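Long-range contact in periplasmic molybdate-binding protein (Azotobacter vinelandii, PDB 1ATG), which binds molybdate or tungstate in a pocket between its two domains, probably as the periplasmic receptor of an ABC transporter: residues A[116-128]-A[180-192]. Sequence-based numbering, arbitrary orientation.
Sequences PYGLAGTQVLTHL and WFPPANYYEPIVQ. With WO4 (tungstate(VI)ion), chain B.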
loop_
_atom_site.group_PDB
_atom_site.type_symbol
_atom_site.label_atom_id
_atom_site.label_comp_id
_atom_site.label_asym_id
_atom_site.label_seq_id
_atom_site.Cartn_x
_atom_site.Cartn_y
_atom_site.Cartn_z
ATOM N N PRO A 116 -4.985 1.227 4.850
ATOM C CA PRO A 116 -4.297 2.484 5.132
ATOM C C PRO A 116 -4.245 3.457 3.962
ATOM O O PRO A 116 -4.267 4.666 4.201
ATOM C CB PRO A 116 -2.911 2.038 5.594
ATOM C CG PRO A 116 -3.169 0.699 6.228
ATOM C CD PRO A 116 -4.195 0.051 5.319
ATOM N N TYR A 117 -4.222 3.003 2.698
ATOM C CA TYR A 117 -4.247 3.965 1.588
ATOM C C TYR A 117 -5.632 4.599 1.465
ATOM O O TYR A 117 -5.786 5.680 0.907
ATOM C CB TYR A 117 -3.835 3.315 0.259
ATOM C CG TYR A 117 -2.323 3.259 0.109
ATOM C CD1 TYR A 117 -1.595 2.273 0.774
ATOM C CD2 TYR A 117 -1.648 4.200 -0.639
ATOM C CE1 TYR A 117 -0.205 2.241 0.663
ATOM C CE2 TYR A 117 -0.270 4.167 -0.749
ATOM C CZ TYR A 117 0.435 3.190 -0.106
ATOM O OH TYR A 117 1.804 3.162 -0.252
ATOM N N GLY A 118 -6.656 3.927 1.962
ATOM C CA GLY A 118 -8.015 4.455 2.071
ATOM C C GLY A 118 -8.099 5.485 3.195
ATOM O O GLY A 118 -8.722 6.540 3.051
ATOM N N LEU A 119 -7.453 5.183 4.327
ATOM C CA LEU A 119 -7.393 6.131 5.427
ATOM C C LEU A 119 -6.725 7.427 4.961
ATOM O O LEU A 119 -7.216 8.531 5.203
ATOM C CB LEU A 119 -6.632 5.535 6.615
ATOM C CG LEU A 119 -6.395 6.488 7.789
ATOM C CD1 LEU A 119 -7.715 6.951 8.385
ATOM C CD2 LEU A 119 -5.511 5.831 8.849
ATOM N N ALA A 120 -5.616 7.296 4.229
ATOM C CA ALA A 120 -4.911 8.463 3.719
ATOM C C ALA A 120 -5.791 9.263 2.774
ATOM O O ALA A 120 -5.861 10.490 2.869
ATOM C CB ALA A 120 -3.606 8.061 3.039
ATOM N N GLY A 121 -6.466 8.601 1.820
ATOM C CA GLY A 121 -7.337 9.319 0.893
ATOM C C GLY A 121 -8.470 10.038 1.623
ATOM O O GLY A 121 -8.827 11.161 1.290
ATOM N N THR A 122 -9.028 9.357 2.618
ATOM C CA THR A 122 -10.095 9.966 3.412
ATOM C C THR A 122 -9.596 11.177 4.188
ATOM O O THR A 122 -10.264 12.214 4.225
ATOM C CB THR A 122 -10.671 8.903 4.357
ATOM O OG1 THR A 122 -11.156 7.800 3.571
ATOM C CG2 THR A 122 -11.835 9.456 5.157
ATOM N N GLN A 123 -8.377 11.081 4.721
ATOM C CA GLN A 123 -7.764 12.204 5.399
ATOM C C GLN A 123 -7.587 13.394 4.463
ATOM O O GLN A 123 -7.761 14.534 4.911
ATOM C CB GLN A 123 -6.409 11.813 6.010
ATOM C CG GLN A 123 -6.593 10.955 7.257
ATOM C CD GLN A 123 -5.303 10.375 7.778
ATOM O OE1 GLN A 123 -4.294 10.281 7.079
ATOM N NE2 GLN A 123 -5.347 9.940 9.052
ATOM N N VAL A 124 -7.250 13.164 3.197
ATOM C CA VAL A 124 -7.131 14.271 2.254
ATOM C C VAL A 124 -8.482 14.943 2.065
ATOM O O VAL A 124 -8.570 16.174 2.070
ATOM C CB VAL A 124 -6.576 13.797 0.910
ATOM C CG1 VAL A 124 -6.616 14.900 -0.140
ATOM C CG2 VAL A 124 -5.147 13.289 1.104
ATOM N N LEU A 125 -9.551 14.163 1.876
ATOM C CA LEU A 125 -10.871 14.782 1.742
ATOM C C LEU A 125 -11.259 15.563 2.991
ATOM O O LEU A 125 -11.825 16.657 2.888
ATOM C CB LEU A 125 -11.932 13.744 1.398
ATOM C CG LEU A 125 -11.737 13.017 0.059
ATOM C CD1 LEU A 125 -12.949 12.128 -0.168
ATOM C CD2 LEU A 125 -11.541 13.975 -1.097
ATOM N N THR A 126 -10.928 15.031 4.163
ATOM C CA THR A 126 -11.210 15.769 5.399
ATOM C C THR A 126 -10.399 17.045 5.421
ATOM O O THR A 126 -10.899 18.117 5.825
ATOM C CB THR A 126 -10.860 14.857 6.587
ATOM O OG1 THR A 126 -11.823 13.797 6.622
ATOM C CG2 THR A 126 -10.829 15.606 7.911
ATOM N N HIS A 127 -9.136 16.997 5.015
ATOM C CA HIS A 127 -8.299 18.192 5.010
ATOM C C HIS A 127 -8.886 19.299 4.152
ATOM O O HIS A 127 -8.796 20.484 4.507
ATOM C CB HIS A 127 -6.888 17.822 4.536
ATOM C CG HIS A 127 -5.895 18.939 4.657
ATOM N ND1 HIS A 127 -5.155 19.168 5.798
ATOM C CD2 HIS A 127 -5.540 19.894 3.776
ATOM C CE1 HIS A 127 -4.380 20.222 5.586
ATOM N NE2 HIS A 127 -4.602 20.694 4.387
ATOM N N LEU A 128 -9.473 18.939 3.020
ATOM C CA LEU A 128 -10.085 19.856 2.081
ATOM C C LEU A 128 -11.520 20.219 2.429
ATOM O O LEU A 128 -12.123 21.029 1.715
ATOM C CB LEU A 128 -10.050 19.202 0.684
ATOM C CG LEU A 128 -8.634 19.021 0.113
ATOM C CD1 LEU A 128 -8.694 18.143 -1.126
ATOM C CD2 LEU A 128 -7.997 20.371 -0.177
ATOM N N TRP A 180 -2.489 13.741 -9.244
ATOM C CA TRP A 180 -2.156 14.796 -8.297
ATOM C C TRP A 180 -1.684 14.147 -7.006
ATOM O O TRP A 180 -2.340 13.250 -6.472
ATOM C CB TRP A 180 -3.352 15.672 -7.966
ATOM C CG TRP A 180 -3.174 16.652 -6.844
ATOM C CD1 TRP A 180 -2.265 17.678 -6.775
ATOM C CD2 TRP A 180 -3.905 16.701 -5.614
ATOM N NE1 TRP A 180 -2.410 18.368 -5.602
ATOM C CE2 TRP A 180 -3.415 17.798 -4.868
ATOM C CE3 TRP A 180 -4.951 15.944 -5.089
ATOM C CZ2 TRP A 180 -3.948 18.146 -3.636
ATOM C CZ3 TRP A 180 -5.470 16.298 -3.853
ATOM C CH2 TRP A 180 -4.968 17.390 -3.131
ATOM N N PHE A 181 -0.512 14.568 -6.541
ATOM C CA PHE A 181 -0.009 14.125 -5.248
ATOM C C PHE A 181 -0.508 15.070 -4.178
ATOM O O PHE A 181 -0.072 16.233 -4.101
ATOM C CB PHE A 181 1.527 14.136 -5.188
ATOM C CG PHE A 181 2.194 13.153 -6.094
ATOM C CD1 PHE A 181 2.175 11.795 -5.786
ATOM C CD2 PHE A 181 2.848 13.549 -7.245
ATOM C CE1 PHE A 181 2.797 10.869 -6.606
ATOM C CE2 PHE A 181 3.470 12.627 -8.064
ATOM C CZ PHE A 181 3.451 11.287 -7.753
ATOM N N PRO A 182 -1.387 14.668 -3.285
ATOM C CA PRO A 182 -1.721 15.558 -2.174
ATOM C C PRO A 182 -0.454 15.854 -1.372
ATOM O O PRO A 182 0.354 14.964 -1.108
ATOM C CB PRO A 182 -2.706 14.747 -1.353
ATOM C CG PRO A 182 -3.279 13.732 -2.294
ATOM C CD PRO A 182 -2.112 13.386 -3.212
ATOM N N PRO A 183 -0.243 17.109 -0.989
ATOM C CA PRO A 183 0.928 17.452 -0.177
ATOM C C PRO A 183 0.960 16.620 1.098
ATOM O O PRO A 183 -0.048 16.150 1.634
ATOM C CB PRO A 183 0.758 18.945 0.073
ATOM C CG PRO A 183 -0.030 19.431 -1.100
ATOM C CD PRO A 183 -1.018 18.305 -1.369
ATOM N N ALA A 184 2.180 16.506 1.660
ATOM C CA ALA A 184 2.412 15.666 2.829
ATOM C C ALA A 184 1.738 16.120 4.114
ATOM O O ALA A 184 1.601 15.307 5.015
ATOM C CB ALA A 184 3.912 15.496 3.054
ATOM N N ASN A 185 1.278 17.364 4.164
ATOM C CA ASN A 185 0.529 17.826 5.326
ATOM C C ASN A 185 -0.969 17.599 5.175
ATOM O O ASN A 185 -1.722 17.944 6.090
ATOM C CB ASN A 185 0.811 19.304 5.612
ATOM C CG ASN A 185 0.442 20.228 4.476
ATOM O OD1 ASN A 185 0.644 19.954 3.297
ATOM N ND2 ASN A 185 -0.115 21.388 4.806
ATOM N N TYR A 186 -1.420 16.978 4.077
ATOM C CA TYR A 186 -2.839 16.747 3.873
ATOM C C TYR A 186 -3.313 15.415 4.439
ATOM O O TYR A 186 -4.530 15.192 4.471
ATOM C CB TYR A 186 -3.228 16.807 2.398
ATOM C CG TYR A 186 -3.271 18.164 1.747
ATOM C CD1 TYR A 186 -2.409 19.200 2.087
ATOM C CD2 TYR A 186 -4.204 18.412 0.741
ATOM C CE1 TYR A 186 -2.483 20.427 1.461
ATOM C CE2 TYR A 186 -4.286 19.637 0.103
ATOM C CZ TYR A 186 -3.412 20.642 0.468
ATOM O OH TYR A 186 -3.474 21.870 -0.158
ATOM N N TYR A 187 -2.392 14.543 4.819
ATOM C CA TYR A 187 -2.704 13.236 5.352
ATOM C C TYR A 187 -1.528 12.779 6.212
ATOM O O TYR A 187 -0.416 13.303 6.033
ATOM C CB TYR A 187 -2.958 12.222 4.246
ATOM C CG TYR A 187 -1.845 11.954 3.257
ATOM C CD1 TYR A 187 -1.520 12.831 2.234
ATOM C CD2 TYR A 187 -1.104 10.784 3.353
ATOM C CE1 TYR A 187 -0.522 12.547 1.326
ATOM C CE2 TYR A 187 -0.092 10.499 2.454
ATOM C CZ TYR A 187 0.198 11.387 1.444
ATOM O OH TYR A 187 1.182 11.034 0.548
ATOM N N GLU A 188 -1.746 11.808 7.079
ATOM C CA GLU A 188 -0.605 11.319 7.868
ATOM C C GLU A 188 0.240 10.407 7.005
ATOM O O GLU A 188 -0.297 9.567 6.273
ATOM C CB GLU A 188 -1.140 10.586 9.098
ATOM C CG GLU A 188 -1.889 11.501 10.068
ATOM C CD GLU A 188 -0.995 12.454 10.829
ATOM O OE1 GLU A 188 0.255 12.379 10.769
ATOM O OE2 GLU A 188 -1.508 13.326 11.566
ATOM N N PRO A 189 1.560 10.493 7.060
ATOM C CA PRO A 189 2.421 9.665 6.219
ATOM C C PRO A 189 2.120 8.190 6.318
ATOM O O PRO A 189 1.819 7.603 7.360
ATOM C CB PRO A 189 3.826 10.038 6.655
ATOM C CG PRO A 189 3.687 11.451 7.129
ATOM C CD PRO A 189 2.339 11.503 7.807
ATOM N N ILE A 190 2.216 7.531 5.161
ATOM C CA ILE A 190 1.899 6.104 5.046
ATOM C C ILE A 190 3.152 5.301 5.322
ATOM O O ILE A 190 3.871 4.851 4.422
ATOM C CB ILE A 190 1.290 5.832 3.661
ATOM C CG1 ILE A 190 0.051 6.705 3.405
ATOM C CG2 ILE A 190 0.914 4.364 3.514
ATOM C CD1 ILE A 190 -0.408 6.702 1.967
ATOM N N VAL A 191 3.457 5.147 6.603
ATOM C CA VAL A 191 4.650 4.467 7.087
ATOM C C VAL A 191 4.383 2.974 7.173
ATOM O O VAL A 191 3.503 2.562 7.928
ATOM C CB VAL A 191 5.085 5.074 8.440
ATOM C CG1 VAL A 191 6.281 4.300 8.961
ATOM C CG2 VAL A 191 5.398 6.551 8.250
ATOM N N GLN A 192 5.057 2.195 6.337
ATOM C CA GLN A 192 4.723 0.786 6.191
ATOM C C GLN A 192 5.718 -0.103 6.908
ATOM O O GLN A 192 6.928 -0.038 6.649
ATOM C CB GLN A 192 4.667 0.449 4.681
ATOM C CG GLN A 192 3.818 1.455 3.917
ATOM C CD GLN A 192 3.533 1.192 2.465
ATOM O OE1 GLN A 192 3.130 2.122 1.761
ATOM N NE2 GLN A 192 3.669 -0.031 1.966
HETATM W W WO4 B . -3.703 -1.465 1.562
HETATM O O1 WO4 B . -4.913 -2.159 0.462
HETATM O O2 WO4 B . -2.121 -1.531 0.868
HETATM O O3 WO4 B . -4.064 0.228 1.915
HETATM O O4 WO4 B . -3.670 -2.338 3.103
HETATM O O HOH W 1 -2.567 8.141 6.712
HETATM O O HOH W 2 -4.555 17.618 8.067
#
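Helix 116-127 of this periplasmic binding protein points its N-terminal end at the tungstate, and the chain 180-192 runs along its flank on the way into strand 191-196, which pairs with strands 51-53 and 75-86. Y117 and Q192 meet at the far end of the tyrosine ring, in a second shell behind the anion pocket: Y117 OH donates to Q192 OE1 at 2.6 Å, in the carbonyl plane, with the ring and amide planes almost perpendicular. The same tyrosine donates its backbone N-H to WO4 O3 (N to O3 2.9 Å), a nearly straight bond (172°), and the edge of its ring lies against that oxygen. I190 CD1 sits over one ring face, 3.7 Å from Y117 CE2, and also packs on A120 CB. Further along, Q123 reaches across, and Q123 OE1 takes the N-H of E188 (N to OE1 3.0 Å) from above the amide plane; a water donates both to this oxygen and to E188 O. V124 fills the middle: its CG2 touches P182 CB and, at 3.8 Å, Y187 CD1, while L82 and F162 of the neighbouring sheet pack on the same valine. At the far end H127, with CG anti to its backbone N (chi1 -173°), lays its ring on Y186 in an offset stack, centroids 4.2 Å apart and planes 25° from parallel. P183 CD covers the opposite face of Y186. Q192 NE2 bonds N9 OD1 and Y77 OH, and N9 ND2 itself binds the tungstate, so one glutamine amide joins two anion ligands, Y117 and N9. This bridge would hold the tyrosine side chain and the N9 amide in place, while the dipole of helix 116-127, its N-terminus toward the oxyanion, probably adds to the attraction.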